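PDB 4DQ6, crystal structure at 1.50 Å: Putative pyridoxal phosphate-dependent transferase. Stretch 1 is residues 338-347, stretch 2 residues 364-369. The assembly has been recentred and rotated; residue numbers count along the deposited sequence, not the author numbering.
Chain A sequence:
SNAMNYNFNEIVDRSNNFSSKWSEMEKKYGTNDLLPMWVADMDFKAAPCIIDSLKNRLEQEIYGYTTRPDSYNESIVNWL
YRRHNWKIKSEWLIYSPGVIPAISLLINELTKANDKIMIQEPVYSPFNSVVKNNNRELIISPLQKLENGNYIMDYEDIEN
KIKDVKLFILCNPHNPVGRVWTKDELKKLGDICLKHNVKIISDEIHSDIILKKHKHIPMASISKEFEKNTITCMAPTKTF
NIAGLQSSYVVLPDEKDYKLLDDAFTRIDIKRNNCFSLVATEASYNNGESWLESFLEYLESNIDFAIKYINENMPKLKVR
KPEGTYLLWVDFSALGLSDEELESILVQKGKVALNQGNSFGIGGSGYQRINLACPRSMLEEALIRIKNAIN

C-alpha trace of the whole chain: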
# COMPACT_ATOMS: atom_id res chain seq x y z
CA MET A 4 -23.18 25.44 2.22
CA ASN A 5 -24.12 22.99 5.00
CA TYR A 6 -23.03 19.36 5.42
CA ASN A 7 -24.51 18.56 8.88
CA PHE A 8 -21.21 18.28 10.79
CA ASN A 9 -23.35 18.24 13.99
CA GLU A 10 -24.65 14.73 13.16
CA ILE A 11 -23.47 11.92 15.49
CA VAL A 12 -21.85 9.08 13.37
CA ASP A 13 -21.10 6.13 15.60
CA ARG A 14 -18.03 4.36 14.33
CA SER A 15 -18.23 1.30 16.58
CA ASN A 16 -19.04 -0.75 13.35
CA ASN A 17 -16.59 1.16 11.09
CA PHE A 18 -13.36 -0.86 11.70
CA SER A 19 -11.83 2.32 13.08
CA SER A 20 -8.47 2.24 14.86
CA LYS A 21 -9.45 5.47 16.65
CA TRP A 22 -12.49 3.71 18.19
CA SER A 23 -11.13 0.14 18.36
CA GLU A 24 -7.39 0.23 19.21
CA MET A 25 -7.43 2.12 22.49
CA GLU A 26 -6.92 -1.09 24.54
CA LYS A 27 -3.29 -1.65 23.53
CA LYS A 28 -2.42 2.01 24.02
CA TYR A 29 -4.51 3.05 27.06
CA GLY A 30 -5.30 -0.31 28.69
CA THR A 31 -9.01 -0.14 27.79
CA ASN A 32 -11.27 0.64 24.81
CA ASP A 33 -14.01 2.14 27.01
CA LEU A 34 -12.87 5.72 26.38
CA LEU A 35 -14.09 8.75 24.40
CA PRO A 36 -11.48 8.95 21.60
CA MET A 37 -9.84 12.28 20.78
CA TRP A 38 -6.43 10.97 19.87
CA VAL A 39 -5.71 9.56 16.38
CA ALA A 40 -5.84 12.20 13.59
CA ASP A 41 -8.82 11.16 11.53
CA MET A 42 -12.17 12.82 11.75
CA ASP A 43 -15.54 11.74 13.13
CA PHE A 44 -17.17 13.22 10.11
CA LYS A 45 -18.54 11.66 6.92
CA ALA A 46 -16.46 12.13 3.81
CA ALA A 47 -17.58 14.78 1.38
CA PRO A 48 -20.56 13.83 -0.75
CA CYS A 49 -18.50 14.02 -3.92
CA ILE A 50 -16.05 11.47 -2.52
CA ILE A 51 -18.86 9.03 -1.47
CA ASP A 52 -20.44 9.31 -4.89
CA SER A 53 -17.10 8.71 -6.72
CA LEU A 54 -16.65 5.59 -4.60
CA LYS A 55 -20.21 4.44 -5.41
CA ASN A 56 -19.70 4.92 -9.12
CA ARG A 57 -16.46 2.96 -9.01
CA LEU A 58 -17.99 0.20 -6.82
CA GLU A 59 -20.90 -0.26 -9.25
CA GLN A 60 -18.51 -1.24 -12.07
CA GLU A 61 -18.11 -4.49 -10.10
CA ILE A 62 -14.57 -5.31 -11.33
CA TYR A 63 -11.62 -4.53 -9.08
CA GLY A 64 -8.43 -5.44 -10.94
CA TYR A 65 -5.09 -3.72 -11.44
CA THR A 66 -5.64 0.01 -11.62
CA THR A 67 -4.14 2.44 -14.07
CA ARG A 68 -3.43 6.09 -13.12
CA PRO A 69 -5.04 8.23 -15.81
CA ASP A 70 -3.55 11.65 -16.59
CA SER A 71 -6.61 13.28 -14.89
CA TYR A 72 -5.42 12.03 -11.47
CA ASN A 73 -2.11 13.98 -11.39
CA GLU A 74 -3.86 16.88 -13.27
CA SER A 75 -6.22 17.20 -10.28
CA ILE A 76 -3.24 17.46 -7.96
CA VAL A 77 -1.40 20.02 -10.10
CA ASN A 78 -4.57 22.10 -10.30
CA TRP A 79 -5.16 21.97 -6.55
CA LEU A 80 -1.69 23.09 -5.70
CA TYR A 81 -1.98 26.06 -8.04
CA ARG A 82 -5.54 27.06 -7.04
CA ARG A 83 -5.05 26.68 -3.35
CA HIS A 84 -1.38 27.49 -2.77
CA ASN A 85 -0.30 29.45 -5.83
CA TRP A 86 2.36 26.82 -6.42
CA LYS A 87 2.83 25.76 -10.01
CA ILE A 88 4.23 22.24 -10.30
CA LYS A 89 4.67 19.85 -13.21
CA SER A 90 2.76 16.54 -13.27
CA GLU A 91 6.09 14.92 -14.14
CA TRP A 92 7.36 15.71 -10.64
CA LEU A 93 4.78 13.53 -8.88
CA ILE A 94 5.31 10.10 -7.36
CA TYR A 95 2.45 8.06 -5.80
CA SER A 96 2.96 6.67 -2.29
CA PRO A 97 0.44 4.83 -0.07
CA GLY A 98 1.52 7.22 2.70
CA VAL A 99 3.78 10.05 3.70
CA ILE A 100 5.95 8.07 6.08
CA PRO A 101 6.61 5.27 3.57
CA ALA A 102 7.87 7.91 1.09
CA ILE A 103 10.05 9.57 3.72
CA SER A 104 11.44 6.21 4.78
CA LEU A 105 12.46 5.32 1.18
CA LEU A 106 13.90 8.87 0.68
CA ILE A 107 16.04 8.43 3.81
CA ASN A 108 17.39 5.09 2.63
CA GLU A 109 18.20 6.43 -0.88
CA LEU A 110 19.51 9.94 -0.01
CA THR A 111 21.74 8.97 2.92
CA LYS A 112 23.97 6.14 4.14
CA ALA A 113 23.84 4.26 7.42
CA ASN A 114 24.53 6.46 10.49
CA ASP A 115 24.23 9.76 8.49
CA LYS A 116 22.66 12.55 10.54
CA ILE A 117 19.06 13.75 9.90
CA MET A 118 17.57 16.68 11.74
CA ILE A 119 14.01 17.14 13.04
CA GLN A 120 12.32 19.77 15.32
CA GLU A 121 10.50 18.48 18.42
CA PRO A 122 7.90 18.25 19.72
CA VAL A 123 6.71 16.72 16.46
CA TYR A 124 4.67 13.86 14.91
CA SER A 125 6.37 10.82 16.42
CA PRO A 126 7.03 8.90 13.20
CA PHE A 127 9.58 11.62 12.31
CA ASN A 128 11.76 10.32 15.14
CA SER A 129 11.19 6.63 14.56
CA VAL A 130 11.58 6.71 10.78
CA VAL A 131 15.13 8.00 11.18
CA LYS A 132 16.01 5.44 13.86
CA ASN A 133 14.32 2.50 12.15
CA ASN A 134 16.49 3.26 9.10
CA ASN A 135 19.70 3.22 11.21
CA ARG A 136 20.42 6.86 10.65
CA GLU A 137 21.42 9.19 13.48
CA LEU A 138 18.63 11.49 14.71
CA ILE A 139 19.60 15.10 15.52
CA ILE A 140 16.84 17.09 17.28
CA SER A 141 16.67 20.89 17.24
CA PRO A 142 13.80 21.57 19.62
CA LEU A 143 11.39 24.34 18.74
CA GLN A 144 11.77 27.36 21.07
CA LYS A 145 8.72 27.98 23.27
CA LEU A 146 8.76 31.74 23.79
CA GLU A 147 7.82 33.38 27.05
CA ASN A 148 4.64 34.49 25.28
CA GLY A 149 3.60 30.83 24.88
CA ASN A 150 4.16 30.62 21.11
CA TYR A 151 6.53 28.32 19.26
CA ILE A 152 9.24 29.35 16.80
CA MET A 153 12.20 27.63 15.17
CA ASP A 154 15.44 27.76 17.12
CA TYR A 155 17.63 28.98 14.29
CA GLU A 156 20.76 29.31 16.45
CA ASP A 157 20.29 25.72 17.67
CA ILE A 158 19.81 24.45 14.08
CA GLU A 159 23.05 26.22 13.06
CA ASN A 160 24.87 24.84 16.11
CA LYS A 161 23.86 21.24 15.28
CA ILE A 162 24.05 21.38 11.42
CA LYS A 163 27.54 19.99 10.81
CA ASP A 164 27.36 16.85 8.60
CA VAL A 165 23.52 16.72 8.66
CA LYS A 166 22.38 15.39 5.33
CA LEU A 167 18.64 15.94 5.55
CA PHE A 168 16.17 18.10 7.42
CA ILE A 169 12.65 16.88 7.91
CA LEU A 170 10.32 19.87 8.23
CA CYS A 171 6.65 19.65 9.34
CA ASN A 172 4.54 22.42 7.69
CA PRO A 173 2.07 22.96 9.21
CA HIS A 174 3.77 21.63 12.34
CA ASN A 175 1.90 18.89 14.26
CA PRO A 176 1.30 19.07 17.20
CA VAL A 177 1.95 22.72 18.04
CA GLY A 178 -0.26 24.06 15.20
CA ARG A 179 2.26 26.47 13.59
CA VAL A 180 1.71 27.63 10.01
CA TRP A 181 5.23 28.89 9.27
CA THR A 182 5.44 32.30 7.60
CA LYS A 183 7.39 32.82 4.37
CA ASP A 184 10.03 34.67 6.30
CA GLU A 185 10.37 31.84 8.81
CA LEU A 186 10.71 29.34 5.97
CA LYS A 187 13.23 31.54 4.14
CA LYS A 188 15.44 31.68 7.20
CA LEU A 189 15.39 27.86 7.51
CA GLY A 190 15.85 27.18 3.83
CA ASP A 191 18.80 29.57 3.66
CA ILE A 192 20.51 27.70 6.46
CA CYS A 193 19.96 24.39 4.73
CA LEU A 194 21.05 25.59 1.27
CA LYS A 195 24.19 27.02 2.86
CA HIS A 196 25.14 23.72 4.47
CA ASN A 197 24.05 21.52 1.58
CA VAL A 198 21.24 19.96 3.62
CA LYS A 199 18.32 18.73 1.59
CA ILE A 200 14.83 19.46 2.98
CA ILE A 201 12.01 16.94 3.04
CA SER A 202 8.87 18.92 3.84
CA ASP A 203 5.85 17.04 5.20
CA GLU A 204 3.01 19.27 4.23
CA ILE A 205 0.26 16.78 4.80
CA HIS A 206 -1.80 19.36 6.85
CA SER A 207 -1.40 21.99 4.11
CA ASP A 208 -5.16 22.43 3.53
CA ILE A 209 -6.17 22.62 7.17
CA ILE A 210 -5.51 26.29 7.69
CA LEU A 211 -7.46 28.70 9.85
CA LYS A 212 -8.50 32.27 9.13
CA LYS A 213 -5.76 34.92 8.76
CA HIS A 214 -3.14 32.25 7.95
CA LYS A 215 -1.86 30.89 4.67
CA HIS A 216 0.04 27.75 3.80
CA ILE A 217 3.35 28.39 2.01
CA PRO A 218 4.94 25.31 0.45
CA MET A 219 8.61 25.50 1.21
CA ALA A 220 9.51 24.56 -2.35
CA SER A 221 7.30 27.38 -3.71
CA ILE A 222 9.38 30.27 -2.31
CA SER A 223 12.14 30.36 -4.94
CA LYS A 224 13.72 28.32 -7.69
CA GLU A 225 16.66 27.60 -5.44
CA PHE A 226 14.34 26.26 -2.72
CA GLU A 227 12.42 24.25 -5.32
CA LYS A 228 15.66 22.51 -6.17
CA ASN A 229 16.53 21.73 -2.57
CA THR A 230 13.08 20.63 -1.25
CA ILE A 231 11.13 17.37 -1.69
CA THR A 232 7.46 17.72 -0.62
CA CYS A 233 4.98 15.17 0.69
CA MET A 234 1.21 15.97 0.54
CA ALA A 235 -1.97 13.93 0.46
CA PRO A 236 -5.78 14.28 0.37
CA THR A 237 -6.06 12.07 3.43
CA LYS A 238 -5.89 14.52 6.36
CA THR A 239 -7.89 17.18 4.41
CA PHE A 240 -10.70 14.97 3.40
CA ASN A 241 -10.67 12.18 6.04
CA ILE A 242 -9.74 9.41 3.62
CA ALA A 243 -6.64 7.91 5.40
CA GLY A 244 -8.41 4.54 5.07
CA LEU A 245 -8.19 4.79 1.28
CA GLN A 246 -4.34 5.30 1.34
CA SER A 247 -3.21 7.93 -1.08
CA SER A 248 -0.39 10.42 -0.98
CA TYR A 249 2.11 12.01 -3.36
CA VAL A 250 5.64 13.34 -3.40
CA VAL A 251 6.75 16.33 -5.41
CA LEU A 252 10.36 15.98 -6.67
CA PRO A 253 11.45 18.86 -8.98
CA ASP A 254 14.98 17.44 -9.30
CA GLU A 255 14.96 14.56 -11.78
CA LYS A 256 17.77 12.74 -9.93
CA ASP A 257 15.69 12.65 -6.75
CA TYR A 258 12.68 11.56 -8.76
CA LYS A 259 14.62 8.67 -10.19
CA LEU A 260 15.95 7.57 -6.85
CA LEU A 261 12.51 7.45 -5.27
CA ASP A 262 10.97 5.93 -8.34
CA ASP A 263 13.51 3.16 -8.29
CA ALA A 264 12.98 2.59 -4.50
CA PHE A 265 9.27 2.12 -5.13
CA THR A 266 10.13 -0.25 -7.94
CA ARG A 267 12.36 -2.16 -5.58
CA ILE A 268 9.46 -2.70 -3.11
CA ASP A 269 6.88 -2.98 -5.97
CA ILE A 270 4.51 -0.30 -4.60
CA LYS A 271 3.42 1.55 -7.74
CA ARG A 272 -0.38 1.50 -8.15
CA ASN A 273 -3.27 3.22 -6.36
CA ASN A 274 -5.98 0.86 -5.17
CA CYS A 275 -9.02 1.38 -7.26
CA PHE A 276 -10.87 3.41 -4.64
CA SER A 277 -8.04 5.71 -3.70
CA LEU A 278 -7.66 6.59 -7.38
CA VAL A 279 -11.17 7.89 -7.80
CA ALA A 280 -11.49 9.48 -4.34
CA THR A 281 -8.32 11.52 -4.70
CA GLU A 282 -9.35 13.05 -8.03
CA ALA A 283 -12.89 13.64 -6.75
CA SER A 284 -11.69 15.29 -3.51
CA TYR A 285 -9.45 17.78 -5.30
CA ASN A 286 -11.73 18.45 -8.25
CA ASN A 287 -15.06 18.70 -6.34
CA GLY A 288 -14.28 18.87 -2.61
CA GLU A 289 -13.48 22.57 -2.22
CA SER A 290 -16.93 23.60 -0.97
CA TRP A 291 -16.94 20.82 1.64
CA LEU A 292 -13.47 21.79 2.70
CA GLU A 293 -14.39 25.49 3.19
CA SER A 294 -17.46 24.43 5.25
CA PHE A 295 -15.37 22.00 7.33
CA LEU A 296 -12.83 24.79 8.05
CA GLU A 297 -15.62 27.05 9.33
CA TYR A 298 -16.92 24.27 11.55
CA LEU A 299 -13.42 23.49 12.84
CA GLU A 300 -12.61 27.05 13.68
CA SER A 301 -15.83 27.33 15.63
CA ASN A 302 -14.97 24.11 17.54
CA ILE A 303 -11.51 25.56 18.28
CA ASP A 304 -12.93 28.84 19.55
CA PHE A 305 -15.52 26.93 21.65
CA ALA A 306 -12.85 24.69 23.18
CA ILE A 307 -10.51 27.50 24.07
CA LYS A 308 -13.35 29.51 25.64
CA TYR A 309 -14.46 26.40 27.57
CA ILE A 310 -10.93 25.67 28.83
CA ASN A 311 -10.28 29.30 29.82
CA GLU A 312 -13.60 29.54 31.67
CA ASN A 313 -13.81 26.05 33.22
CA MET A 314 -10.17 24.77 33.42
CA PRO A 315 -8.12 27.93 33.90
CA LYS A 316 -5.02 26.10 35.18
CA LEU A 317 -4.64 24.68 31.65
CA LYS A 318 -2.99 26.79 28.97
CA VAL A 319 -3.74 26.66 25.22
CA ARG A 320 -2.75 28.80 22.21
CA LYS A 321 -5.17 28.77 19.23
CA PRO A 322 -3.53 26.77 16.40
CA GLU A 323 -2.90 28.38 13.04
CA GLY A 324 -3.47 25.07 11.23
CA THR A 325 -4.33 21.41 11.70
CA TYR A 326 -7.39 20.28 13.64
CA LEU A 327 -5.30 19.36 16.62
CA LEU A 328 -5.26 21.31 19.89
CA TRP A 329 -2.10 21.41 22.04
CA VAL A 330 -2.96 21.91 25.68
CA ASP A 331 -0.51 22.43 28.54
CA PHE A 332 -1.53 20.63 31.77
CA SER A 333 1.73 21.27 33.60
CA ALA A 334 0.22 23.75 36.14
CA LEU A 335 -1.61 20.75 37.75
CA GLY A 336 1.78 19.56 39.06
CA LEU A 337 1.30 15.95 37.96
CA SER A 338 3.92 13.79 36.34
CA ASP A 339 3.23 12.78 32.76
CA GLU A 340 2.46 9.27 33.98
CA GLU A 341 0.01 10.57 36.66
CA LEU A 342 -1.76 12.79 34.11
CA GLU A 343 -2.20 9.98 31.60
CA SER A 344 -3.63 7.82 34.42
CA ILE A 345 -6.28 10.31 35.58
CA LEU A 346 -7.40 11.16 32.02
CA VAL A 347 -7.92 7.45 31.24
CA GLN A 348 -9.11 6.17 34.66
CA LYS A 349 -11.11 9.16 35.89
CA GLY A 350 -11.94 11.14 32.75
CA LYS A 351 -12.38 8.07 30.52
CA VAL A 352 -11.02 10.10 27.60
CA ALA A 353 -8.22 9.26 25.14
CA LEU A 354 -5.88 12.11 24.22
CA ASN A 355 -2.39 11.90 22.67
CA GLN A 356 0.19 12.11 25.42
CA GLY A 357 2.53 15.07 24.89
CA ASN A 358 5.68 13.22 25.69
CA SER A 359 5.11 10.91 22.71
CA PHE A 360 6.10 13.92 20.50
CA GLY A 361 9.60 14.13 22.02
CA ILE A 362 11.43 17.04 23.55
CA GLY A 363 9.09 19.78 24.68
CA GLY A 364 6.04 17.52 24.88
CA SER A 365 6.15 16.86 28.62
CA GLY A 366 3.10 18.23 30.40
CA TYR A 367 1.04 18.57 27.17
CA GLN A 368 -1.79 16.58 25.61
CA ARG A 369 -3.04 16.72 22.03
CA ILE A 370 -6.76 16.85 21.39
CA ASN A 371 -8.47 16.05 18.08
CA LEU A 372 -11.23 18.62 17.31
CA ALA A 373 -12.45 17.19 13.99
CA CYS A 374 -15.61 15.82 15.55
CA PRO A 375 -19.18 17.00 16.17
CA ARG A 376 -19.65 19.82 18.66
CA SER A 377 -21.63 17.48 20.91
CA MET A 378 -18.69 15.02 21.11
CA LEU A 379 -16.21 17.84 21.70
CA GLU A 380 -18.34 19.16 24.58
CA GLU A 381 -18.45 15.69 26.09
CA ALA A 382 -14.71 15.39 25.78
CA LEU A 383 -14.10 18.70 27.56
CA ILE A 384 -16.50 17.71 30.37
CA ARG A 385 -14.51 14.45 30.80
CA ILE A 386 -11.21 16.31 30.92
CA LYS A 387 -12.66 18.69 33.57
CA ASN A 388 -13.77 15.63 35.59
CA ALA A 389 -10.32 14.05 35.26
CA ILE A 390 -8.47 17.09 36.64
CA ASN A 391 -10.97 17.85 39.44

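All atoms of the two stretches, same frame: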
# COMPACT_ATOMS: atom_id res chain seq x y z
N SER A 338 3.02 14.39 37.29
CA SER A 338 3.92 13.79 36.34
C SER A 338 3.12 13.41 35.11
O SER A 338 1.90 13.29 35.17
CB SER A 338 4.60 12.55 36.91
OG SER A 338 3.65 11.51 37.06
N ASP A 339 3.83 13.21 34.01
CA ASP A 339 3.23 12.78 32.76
C ASP A 339 2.48 11.48 32.96
O ASP A 339 1.39 11.30 32.45
CB ASP A 339 4.30 12.57 31.70
CG ASP A 339 4.78 13.88 31.07
OD1 ASP A 339 4.00 14.86 30.99
OD2 ASP A 339 5.95 13.91 30.63
N GLU A 340 3.10 10.56 33.70
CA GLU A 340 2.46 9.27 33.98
C GLU A 340 1.16 9.44 34.80
O GLU A 340 0.14 8.80 34.49
CB GLU A 340 3.47 8.37 34.73
N GLU A 341 1.19 10.30 35.81
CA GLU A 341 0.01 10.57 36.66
C GLU A 341 -1.14 11.19 35.84
O GLU A 341 -2.30 10.89 36.03
CB GLU A 341 0.38 11.51 37.82
CG GLU A 341 1.20 10.82 38.91
CD GLU A 341 1.96 11.75 39.86
OE1 GLU A 341 2.03 13.00 39.69
OE2 GLU A 341 2.52 11.19 40.83
N LEU A 342 -0.77 12.11 34.96
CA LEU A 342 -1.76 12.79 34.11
C LEU A 342 -2.42 11.80 33.13
O LEU A 342 -3.65 11.75 32.96
CB LEU A 342 -1.06 13.93 33.36
CG LEU A 342 -1.93 14.73 32.39
CD1 LEU A 342 -3.09 15.34 33.16
CD2 LEU A 342 -1.05 15.79 31.71
N GLU A 343 -1.62 10.98 32.49
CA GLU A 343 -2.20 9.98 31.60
C GLU A 343 -3.19 9.08 32.38
O GLU A 343 -4.27 8.78 31.88
CB GLU A 343 -1.13 9.14 30.89
CG GLU A 343 -1.78 8.06 30.03
CD GLU A 343 -0.82 7.39 29.05
OE1 GLU A 343 0.35 7.84 28.90
OE2 GLU A 343 -1.26 6.40 28.42
N SER A 344 -2.80 8.67 33.58
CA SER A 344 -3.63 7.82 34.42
C SER A 344 -4.98 8.45 34.75
O SER A 344 -6.00 7.79 34.60
CB SER A 344 -2.90 7.38 35.73
OG SER A 344 -1.74 6.64 35.42
N ILE A 345 -5.00 9.70 35.21
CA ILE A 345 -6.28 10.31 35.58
C ILE A 345 -7.15 10.59 34.36
O ILE A 345 -8.34 10.48 34.43
CB ILE A 345 -6.19 11.58 36.44
CG1 ILE A 345 -5.40 12.71 35.76
CG2 ILE A 345 -5.70 11.25 37.84
CD1 ILE A 345 -5.30 13.96 36.64
N LEU A 346 -6.56 10.93 33.21
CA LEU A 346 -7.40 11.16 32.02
C LEU A 346 -8.10 9.86 31.61
O LEU A 346 -9.28 9.85 31.29
CB LEU A 346 -6.52 11.68 30.88
CG LEU A 346 -6.05 13.13 31.06
CD1 LEU A 346 -4.86 13.50 30.13
CD2 LEU A 346 -7.25 14.03 30.79
N VAL A 347 -7.35 8.75 31.61
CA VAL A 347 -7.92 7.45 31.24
C VAL A 347 -8.87 6.89 32.32
O VAL A 347 -9.98 6.50 32.01
CB VAL A 347 -6.84 6.39 30.93
CG1 VAL A 347 -7.52 5.04 30.69
CG2 VAL A 347 -5.99 6.81 29.74
N GLY A 364 7.40 18.00 24.71
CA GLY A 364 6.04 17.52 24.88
C GLY A 364 5.58 17.28 26.31
O GLY A 364 4.40 17.19 26.57
N SER A 365 6.54 17.16 27.25
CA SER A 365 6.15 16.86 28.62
C SER A 365 5.13 17.86 29.15
O SER A 365 5.28 19.05 28.95
CB SER A 365 7.38 16.85 29.53
OG SER A 365 6.96 16.38 30.80
N GLY A 366 4.08 17.37 29.80
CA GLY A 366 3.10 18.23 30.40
C GLY A 366 1.95 18.59 29.45
O GLY A 366 0.94 19.12 29.90
N TYR A 367 2.07 18.26 28.16
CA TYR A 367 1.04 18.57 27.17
C TYR A 367 0.21 17.34 26.84
O TYR A 367 0.63 16.22 27.07
CB TYR A 367 1.71 19.05 25.87
CG TYR A 367 2.09 20.50 25.91
CD1 TYR A 367 3.33 20.89 26.37
CD2 TYR A 367 1.23 21.48 25.40
CE1 TYR A 367 3.68 22.23 26.40
CE2 TYR A 367 1.60 22.83 25.43
CZ TYR A 367 2.80 23.17 25.89
OH TYR A 367 3.12 24.53 25.83
N GLN A 368 -0.98 17.59 26.29
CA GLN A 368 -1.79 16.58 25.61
C GLN A 368 -2.32 17.19 24.33
O GLN A 368 -2.63 18.38 24.29
CB GLN A 368 -3.02 16.17 26.46
CG GLN A 368 -2.65 15.66 27.84
CD GLN A 368 -2.20 14.20 27.86
OE1 GLN A 368 -2.79 13.38 27.13
NE2 GLN A 368 -1.25 13.85 28.75
N ARG A 369 -2.42 16.37 23.31
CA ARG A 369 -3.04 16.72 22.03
C ARG A 369 -4.46 16.17 21.86
O ARG A 369 -4.71 14.99 22.06
CB ARG A 369 -2.14 16.25 20.89
CG ARG A 369 -2.37 16.96 19.58
CD ARG A 369 -1.80 16.19 18.40
NE ARG A 369 -2.50 14.93 18.12
CZ ARG A 369 -2.12 14.07 17.20
NH1 ARG A 369 -1.00 14.29 16.47
NH2 ARG A 369 -2.83 12.97 16.98
O HOH W 1 1.43 15.26 29.50

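Asp339 makes both direct hydrogen bonds of this contact. Its carboxylate reaches the turn that precedes the strand of the second stretch. Ser365 OG donates to Asp339 OD2 at 2.7 Å. Gly366 N donates to Asp339 OD1 at 2.8 Å, with an angle of 148° at the hydrogen. The two oxygens thus bind neighbouring residues, one through a side chain and one through the backbone. The CA-to-CB bond of Asp339 points sideways, but with chi1 in the m well the carboxylate comes nearer to the turn. Asp339 and Gly366 are also the closest CA pair, 5.9 Å from CA to CA.

The turn is type II, from Gly364 to Tyr367, and is closed by Tyr367 N donating to Gly364 O at 3.0 Å. Gly366 has phi/psi of 89/-10. A CB there would be jammed against the carbonyl O of Ser365, so the backbone by itself calls for glycine.

Water 1 adds a bridge. The oxygen of water 1 donates to Asp339 OD1 at 3.0 Å and to Tyr367 O at 2.7 Å. The same water O accepts a weak hydrogen bond from Gln368 NE2 at 3.1 Å. Asp339 OD1 therefore accepts from both Gly366 N and the water.

The start of the helix is held locally. Ser338 is the N-cap, and its OG accepts from Glu341 N at 3.0 Å. In return, Ser338 N donates to Glu341 OE1 at 2.9 Å. Neither residue touches the second stretch.

Further along the helix the contact becomes packing. Leu342 and Leu346 are one helical turn apart and both point toward the second stretch. Both pack on the Gln368 side chain, which points back toward the helix. Leu342 CD2 lies 3.5 Å from Gln368 NE2, and Leu346 CD1 lies 3.6 Å from Gln368 CD. Tyr367 points away. The two stretches bury 254 Å² in total, both sides summed.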